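Local coordinates for protein beta-fructofuranosidase (Bifidobacterium adolescentis, PDB 6NOB) that probably hydrolyses terminal non-reducing beta-D-fructofuranoside residues, the reaction of a family 32 beta-fructofuranosidase, at residues Gln439-Ala442 and Arg448-Phe451; Arg52-Ile57 and Phe177-Pro182. One frame throughout, in Å; residues are numbered along the deposited sequence.

Interaction 1. Residues Gln439-Ala442 and Arg448-Phe451; sequences QSFA and RIVF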
ATOM      1  N   GLN A 439      -0.426   1.912   6.168  1.00 35.89           N
ATOM      2  CA  GLN A 439      -0.897   3.167   6.732  1.00 33.30           C
ATOM      3  C   GLN A 439      -2.290   2.941   7.293  1.00 34.58           C
ATOM      4  O   GLN A 439      -3.073   2.169   6.734  1.00 37.07           O
ATOM      5  CB  GLN A 439      -0.912   4.302   5.699  1.00 29.97           C
ATOM      6  CG  GLN A 439      -1.220   5.660   6.320  1.00 31.68           C
ATOM      7  CD  GLN A 439      -1.136   6.803   5.330  1.00 38.53           C
ATOM      8  OE1 GLN A 439      -2.146   7.418   4.983  1.00 36.70           O
ATOM      9  NE2 GLN A 439       0.078   7.102   4.878  1.00 38.75           N
ATOM     10  N   SER A 440      -2.591   3.603   8.401  1.00 33.29           N
ATOM     11  CA  SER A 440      -3.854   3.417   9.092  1.00 31.19           C
ATOM     12  C   SER A 440      -4.594   4.743   9.210  1.00 32.73           C
ATOM     13  O   SER A 440      -4.032   5.817   8.991  1.00 33.03           O
ATOM     14  CB  SER A 440      -3.626   2.807  10.478  1.00 30.06           C
ATOM     15  OG  SER A 440      -3.542   3.818  11.466  1.00 35.94           O
ATOM     16  N   PHE A 441      -5.878   4.655   9.557  1.00 36.53           N
ATOM     17  CA  PHE A 441      -6.686   5.836   9.827  1.00 37.52           C
ATOM     18  C   PHE A 441      -7.826   5.446  10.756  1.00 41.18           C
ATOM     19  O   PHE A 441      -8.117   4.264  10.958  1.00 40.40           O
ATOM     20  CB  PHE A 441      -7.216   6.468   8.531  1.00 32.11           C
ATOM     21  CG  PHE A 441      -8.344   5.707   7.890  1.00 30.62           C
ATOM     22  CD1 PHE A 441      -8.098   4.569   7.135  1.00 30.22           C
ATOM     23  CD2 PHE A 441      -9.654   6.138   8.037  1.00 34.81           C
ATOM     24  CE1 PHE A 441      -9.141   3.872   6.541  1.00 30.83           C
ATOM     25  CE2 PHE A 441     -10.700   5.450   7.452  1.00 35.49           C
ATOM     26  CZ  PHE A 441     -10.446   4.315   6.701  1.00 36.89           C
ATOM     27  N   ALA A 442      -8.462   6.461  11.331  1.00 39.05           N
ATOM     28  CA  ALA A 442      -9.622   6.290  12.195  1.00 35.24           C
ATOM     29  C   ALA A 442     -10.846   6.840  11.479  1.00 33.89           C
ATOM     30  O   ALA A 442     -10.907   8.038  11.185  1.00 40.05           O
ATOM     31  CB  ALA A 442      -9.419   6.998  13.535  1.00 32.99           C
ATOM     32  N   ARG A 448     -10.099   1.770  13.930  1.00 42.36           N
ATOM     33  CA  ARG A 448      -8.738   1.874  13.415  1.00 37.44           C
ATOM     34  C   ARG A 448      -8.587   0.885  12.263  1.00 39.18           C
ATOM     35  O   ARG A 448      -8.650  -0.332  12.469  1.00 44.03           O
ATOM     36  CB  ARG A 448      -7.721   1.607  14.523  1.00 38.19           C
ATOM     37  CG  ARG A 448      -6.271   1.565  14.059  1.00 36.52           C
ATOM     38  CD  ARG A 448      -5.851   2.860  13.376  1.00 37.64           C
ATOM     39  NE  ARG A 448      -6.054   4.038  14.218  1.00 42.08           N
ATOM     40  CZ  ARG A 448      -5.620   5.258  13.912  1.00 41.92           C
ATOM     41  NH1 ARG A 448      -5.850   6.278  14.730  1.00 43.96           N
ATOM     42  NH2 ARG A 448      -4.961   5.462  12.781  1.00 39.25           N
ATOM     43  N   ILE A 449      -8.393   1.407  11.053  1.00 32.75           N
ATOM     44  CA  ILE A 449      -8.370   0.610   9.831  1.00 36.79           C
ATOM     45  C   ILE A 449      -7.031   0.817   9.139  1.00 39.47           C
ATOM     46  O   ILE A 449      -6.570   1.955   9.003  1.00 41.64           O
ATOM     47  CB  ILE A 449      -9.532   0.988   8.895  1.00 34.49           C
ATOM     48  CG1 ILE A 449     -10.863   0.888   9.643  1.00 30.60           C
ATOM     49  CG2 ILE A 449      -9.530   0.104   7.658  1.00 36.31           C
ATOM     50  CD1 ILE A 449     -12.013   1.579   8.946  1.00 31.50           C
ATOM     51  N   VAL A 450      -6.420  -0.277   8.686  1.00 37.38           N
ATOM     52  CA  VAL A 450      -5.100  -0.245   8.067  1.00 38.46           C
ATOM     53  C   VAL A 450      -5.175  -0.864   6.675  1.00 37.11           C
ATOM     54  O   VAL A 450      -5.855  -1.875   6.465  1.00 40.75           O
ATOM     55  CB  VAL A 450      -4.051  -0.973   8.940  1.00 36.85           C
ATOM     56  CG1 VAL A 450      -4.488  -2.400   9.240  1.00 29.08           C
ATOM     57  CG2 VAL A 450      -2.673  -0.948   8.279  1.00 30.78           C
ATOM     58  N   PHE A 451      -4.488  -0.235   5.723  1.00 32.95           N
ATOM     59  CA  PHE A 451      -4.255  -0.781   4.394  1.00 33.10           C
ATOM     60  C   PHE A 451      -2.774  -1.092   4.216  1.00 35.54           C
ATOM     61  O   PHE A 451      -1.909  -0.432   4.797  1.00 36.03           O
ATOM     62  CB  PHE A 451      -4.680   0.200   3.298  1.00 36.46           C
ATOM     63  CG  PHE A 451      -6.143   0.174   2.983  1.00 40.99           C
ATOM     64  CD1 PHE A 451      -6.663  -0.777   2.122  1.00 40.60           C
ATOM     65  CD2 PHE A 451      -6.997   1.121   3.526  1.00 38.88           C
ATOM     66  CE1 PHE A 451      -8.014  -0.794   1.820  1.00 41.24           C
ATOM     67  CE2 PHE A 451      -8.346   1.111   3.227  1.00 41.35           C
ATOM     68  CZ  PHE A 451      -8.855   0.153   2.372  1.00 38.63           C
TER
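The ring of F441 lies alongside the side chain of I449, both pointing to the same side of an antiparallel hairpin. F441 CE1 meets I449 CB at 3.7 Å, and CZ comes 3.9 Å from I449 CD1. The ring is brought over by its first torsion (chi1 75°), with CG between the backbone N and the carbonyl carbon. On the same face, the rings of F441 and F451 meet at their edges, a loose contact. S440, A442, R448 and V450 occupy the other face. There R448 is bent at chi2 and chi3 (58° and 56°), which folds its guanidinium back across the neighbouring strand: NH2 donates to S440 OG, which sits somewhat out of the guanidinium plane, while F441 C and A442 CB lie over one face of the group. S440 OG also bonds D378, and R448 NH1 forms a salt bridge with E273. Between the two layers of side chains the backbones pair regularly. I449 N to F441 O (2.9 Å) is almost straight, F441 N returns to I449 O (2.8 Å), and Q439 and F451 form a second reciprocal pair. Q439 turns its amide to G197 O and L135 N. L135 of strand 127-138 packs on F441 and F451, and F380 of strand 377-382 touches S440 and R448; strand 448-454 pairs with strand 468-481 in what is probably one blade of the family 32 five-bladed beta-propeller.

Interaction 2. Residues Arg52-Ile57 and Phe177-Pro182; sequences RHHFSI and FLEPQP
H54 and E179 carry this contact alone: the imidazole presents ND1 to the carboxylate, with E179 OE2 at the ring edge, near its plane. ND1 donates to OE2 in a hydrogen bond modelled as very short, a length best read cautiously. The side chains cross at about a right angle, with ring and carboxylate planes 46° apart. E179 spans the gap with its chain extended beyond CG (chi2 -176°), the CA atoms of H54 and E179 lying 9.1 Å apart. An alanine in place of E179 is likely to leave H54 ND1 without its acceptor and remove the one side-chain link between strand and loop. In the second shell, H54 NE2 bonds D18 OD2 and the ring stacks on F20; together with the bonds at both nitrogens this would limit its rotation, and carboxylates there would probably favour a protonated imidazole. F20 also touches the side chain of E179, whose backbone O is held by R223. Just before E179, F177 and L178 face W160 in a classic beta bulge. This is a His-carboxylate hydrogen bond at the surface, joining edge strand 52-58 of an N-terminal antiparallel sheet to a loop of the family 32 catalytic region.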
ATOM      1  N   ARG A  52       8.379  13.677 -20.721  1.00 40.18           N
ATOM      2  CA  ARG A  52       7.062  13.170 -20.371  1.00 43.35           C
ATOM      3  C   ARG A  52       6.178  14.353 -20.006  1.00 47.81           C
ATOM      4  O   ARG A  52       6.651  15.351 -19.458  1.00 50.18           O
ATOM      5  CB  ARG A  52       7.124  12.169 -19.206  1.00 41.76           C
ATOM      6  CG  ARG A  52       7.695  10.815 -19.588  1.00 44.26           C
ATOM      7  CD  ARG A  52       7.969   9.946 -18.371  1.00 44.85           C
ATOM      8  NE  ARG A  52       8.389   8.602 -18.760  1.00 48.89           N
ATOM      9  CZ  ARG A  52       8.932   7.716 -17.930  1.00 47.08           C
ATOM     10  NH1 ARG A  52       9.125   8.029 -16.655  1.00 44.91           N
ATOM     11  NH2 ARG A  52       9.284   6.516 -18.374  1.00 43.45           N
ATOM     12  N   HIS A  53       4.890  14.242 -20.323  1.00 46.85           N
ATOM     13  CA  HIS A  53       3.966  15.333 -20.053  1.00 42.09           C
ATOM     14  C   HIS A  53       2.559  14.786 -19.867  1.00 47.14           C
ATOM     15  O   HIS A  53       2.130  13.884 -20.590  1.00 47.23           O
ATOM     16  CB  HIS A  53       3.985  16.376 -21.179  1.00 38.94           C
ATOM     17  CG  HIS A  53       3.120  17.570 -20.913  1.00 44.10           C
ATOM     18  ND1 HIS A  53       3.521  18.618 -20.112  1.00 44.64           N
ATOM     19  CD2 HIS A  53       1.873  17.882 -21.343  1.00 43.10           C
ATOM     20  CE1 HIS A  53       2.560  19.524 -20.061  1.00 43.75           C
ATOM     21  NE2 HIS A  53       1.549  19.101 -20.798  1.00 44.94           N
ATOM     22  N   HIS A  54       1.852  15.347 -18.890  1.00 47.20           N
ATOM     23  CA  HIS A  54       0.454  15.022 -18.634  1.00 45.79           C
ATOM     24  C   HIS A  54      -0.408  16.058 -19.347  1.00 44.15           C
ATOM     25  O   HIS A  54      -0.442  17.226 -18.947  1.00 46.19           O
ATOM     26  CB  HIS A  54       0.181  15.002 -17.131  1.00 44.63           C
ATOM     27  CG  HIS A  54      -1.269  14.887 -16.768  1.00 48.30           C
ATOM     28  ND1 HIS A  54      -1.736  15.146 -15.496  1.00 46.88           N
ATOM     29  CD2 HIS A  54      -2.352  14.528 -17.498  1.00 48.94           C
ATOM     30  CE1 HIS A  54      -3.043  14.962 -15.461  1.00 42.76           C
ATOM     31  NE2 HIS A  54      -3.442  14.588 -16.664  1.00 49.42           N
ATOM     32  N   PHE A  55      -1.092  15.632 -20.407  1.00 41.24           N
ATOM     33  CA  PHE A  55      -1.997  16.496 -21.151  1.00 37.73           C
ATOM     34  C   PHE A  55      -3.389  16.454 -20.539  1.00 44.63           C
ATOM     35  O   PHE A  55      -3.864  15.395 -20.117  1.00 48.40           O
ATOM     36  CB  PHE A  55      -2.085  16.070 -22.618  1.00 43.57           C
ATOM     37  CG  PHE A  55      -0.811  16.250 -23.388  1.00 47.28           C
ATOM     38  CD1 PHE A  55      -0.543  17.443 -24.038  1.00 47.60           C
ATOM     39  CD2 PHE A  55       0.106  15.219 -23.485  1.00 52.47           C
ATOM     40  CE1 PHE A  55       0.623  17.609 -24.758  1.00 48.16           C
ATOM     41  CE2 PHE A  55       1.274  15.379 -24.205  1.00 53.97           C
ATOM     42  CZ  PHE A  55       1.532  16.575 -24.843  1.00 51.93           C
ATOM     43  N   SER A  56      -4.041  17.613 -20.496  1.00 35.19           N
ATOM     44  CA  SER A  56      -5.448  17.718 -20.124  1.00 49.77           C
ATOM     45  C   SER A  56      -6.129  18.549 -21.202  1.00 50.56           C
ATOM     46  O   SER A  56      -5.912  19.761 -21.286  1.00 54.42           O
ATOM     47  CB  SER A  56      -5.620  18.351 -18.743  1.00 46.68           C
ATOM     48  OG  SER A  56      -5.679  17.355 -17.736  1.00 48.84           O
ATOM     49  N   ILE A  57      -6.938  17.897 -22.031  1.00 53.37           N
ATOM     50  CA  ILE A  57      -7.490  18.500 -23.237  1.00 54.91           C
ATOM     51  C   ILE A  57      -9.003  18.581 -23.099  1.00 58.69           C
ATOM     52  O   ILE A  57      -9.656  17.586 -22.762  1.00 63.26           O
ATOM     53  CB  ILE A  57      -7.096  17.702 -24.492  1.00 52.50           C
ATOM     54  CG1 ILE A  57      -5.576  17.574 -24.580  1.00 46.36           C
ATOM     55  CG2 ILE A  57      -7.657  18.361 -25.742  1.00 55.57           C
ATOM     56  CD1 ILE A  57      -5.106  16.401 -25.409  1.00 45.71           C
ATOM     57  N   PHE A 177      -3.864  12.727  -8.701  1.00 41.31           N
ATOM     58  CA  PHE A 177      -3.954  13.754  -7.670  1.00 36.76           C
ATOM     59  C   PHE A 177      -2.693  14.605  -7.553  1.00 35.58           C
ATOM     60  O   PHE A 177      -2.771  15.835  -7.634  1.00 41.87           O
ATOM     61  CB  PHE A 177      -4.274  13.095  -6.326  1.00 34.44           C
ATOM     62  CG  PHE A 177      -4.551  14.070  -5.228  1.00 35.18           C
ATOM     63  CD1 PHE A 177      -5.716  14.820  -5.233  1.00 32.66           C
ATOM     64  CD2 PHE A 177      -3.653  14.235  -4.188  1.00 28.99           C
ATOM     65  CE1 PHE A 177      -5.978  15.721  -4.224  1.00 34.63           C
ATOM     66  CE2 PHE A 177      -3.910  15.133  -3.174  1.00 32.43           C
ATOM     67  CZ  PHE A 177      -5.075  15.877  -3.192  1.00 35.13           C
ATOM     68  N   LEU A 178      -1.536  13.981  -7.347  1.00 38.81           N
ATOM     69  CA  LEU A 178      -0.263  14.686  -7.282  1.00 36.79           C
ATOM     70  C   LEU A 178       0.699  14.088  -8.298  1.00 41.65           C
ATOM     71  O   LEU A 178       0.552  12.938  -8.718  1.00 42.39           O
ATOM     72  CB  LEU A 178       0.350  14.628  -5.877  1.00 34.28           C
ATOM     73  CG  LEU A 178      -0.278  15.560  -4.839  1.00 32.77           C
ATOM     74  CD1 LEU A 178       0.045  15.080  -3.435  1.00 40.34           C
ATOM     75  CD2 LEU A 178       0.200  16.988  -5.046  1.00 27.00           C
ATOM     76  N   GLU A 179       1.688  14.880  -8.689  1.00 42.35           N
ATOM     77  CA  GLU A 179       2.581  14.542  -9.788  1.00 39.35           C
ATOM     78  C   GLU A 179       4.004  14.901  -9.413  1.00 38.63           C
ATOM     79  O   GLU A 179       4.234  15.665  -8.466  1.00 40.91           O
ATOM     80  CB  GLU A 179       2.151  15.270 -11.069  1.00 33.89           C
ATOM     81  CG  GLU A 179       0.777  14.841 -11.553  1.00 29.71           C
ATOM     82  CD  GLU A 179       0.375  15.484 -12.860  1.00 37.60           C
ATOM     83  OE1 GLU A 179       1.212  16.171 -13.479  1.00 43.97           O
ATOM     84  OE2 GLU A 179      -0.789  15.296 -13.270  1.00 44.12           O
ATOM     85  N   PRO A 180       5.000  14.353 -10.120  1.00 37.45           N
ATOM     86  CA  PRO A 180       6.396  14.670  -9.803  1.00 33.64           C
ATOM     87  C   PRO A 180       6.694  16.148  -9.998  1.00 34.31           C
ATOM     88  O   PRO A 180       6.018  16.851 -10.752  1.00 35.16           O
ATOM     89  CB  PRO A 180       7.195  13.817 -10.798  1.00 32.72           C
ATOM     90  CG  PRO A 180       6.277  12.721 -11.183  1.00 37.65           C
ATOM     91  CD  PRO A 180       4.904  13.323 -11.172  1.00 39.48           C
ATOM     92  N   GLN A 181       7.725  16.611  -9.295  1.00 30.58           N
ATOM     93  CA  GLN A 181       8.237  17.952  -9.526  1.00 32.34           C
ATOM     94  C   GLN A 181       8.506  18.144 -11.019  1.00 34.80           C
ATOM     95  O   GLN A 181       8.980  17.214 -11.682  1.00 33.76           O
ATOM     96  CB  GLN A 181       9.525  18.188  -8.731  1.00 31.72           C
ATOM     97  CG  GLN A 181       9.382  18.074  -7.219  1.00 28.56           C
ATOM     98  CD  GLN A 181       9.668  16.674  -6.716  1.00 35.63           C
ATOM     99  OE1 GLN A 181       8.854  15.767  -6.883  1.00 40.41           O
ATOM    100  NE2 GLN A 181      10.836  16.487  -6.104  1.00 30.01           N
ATOM    101  N   PRO A 182       8.201  19.315 -11.576  1.00 38.10           N
ATOM    102  CA  PRO A 182       8.356  19.501 -13.032  1.00 34.29           C
ATOM    103  C   PRO A 182       9.756  19.209 -13.548  1.00 39.61           C
ATOM    104  O   PRO A 182       9.903  18.667 -14.651  1.00 37.12           O
ATOM    105  CB  PRO A 182       7.976  20.974 -13.229  1.00 27.51           C
ATOM    106  CG  PRO A 182       7.034  21.268 -12.091  1.00 30.60           C
ATOM    107  CD  PRO A 182       7.554  20.470 -10.927  1.00 29.66           C
TER

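Interaction 1 is buried, its centre about 11 Å from that of the chain, whereas interaction 2 is a surface contact, its centre about 22 Å from that of the chain. They share no strand, and their nearest atoms are about 11 Å apart. Interaction 1 unites sequence neighbours, strands 435-442 and 448-454 of one hairpin, burying 429 Å² through backbone pairing, mainly aromatic and aliphatic packing on one face and an arginine-serine bond on the other. Interaction 2 spans 119 residues with a single side-chain bond and 81 Å², tying an N-terminal sheet to the loop between strands 172-173 and 190-202. One contact is continuous within a sheet, the other a point-like polar bridge between parts of the fold.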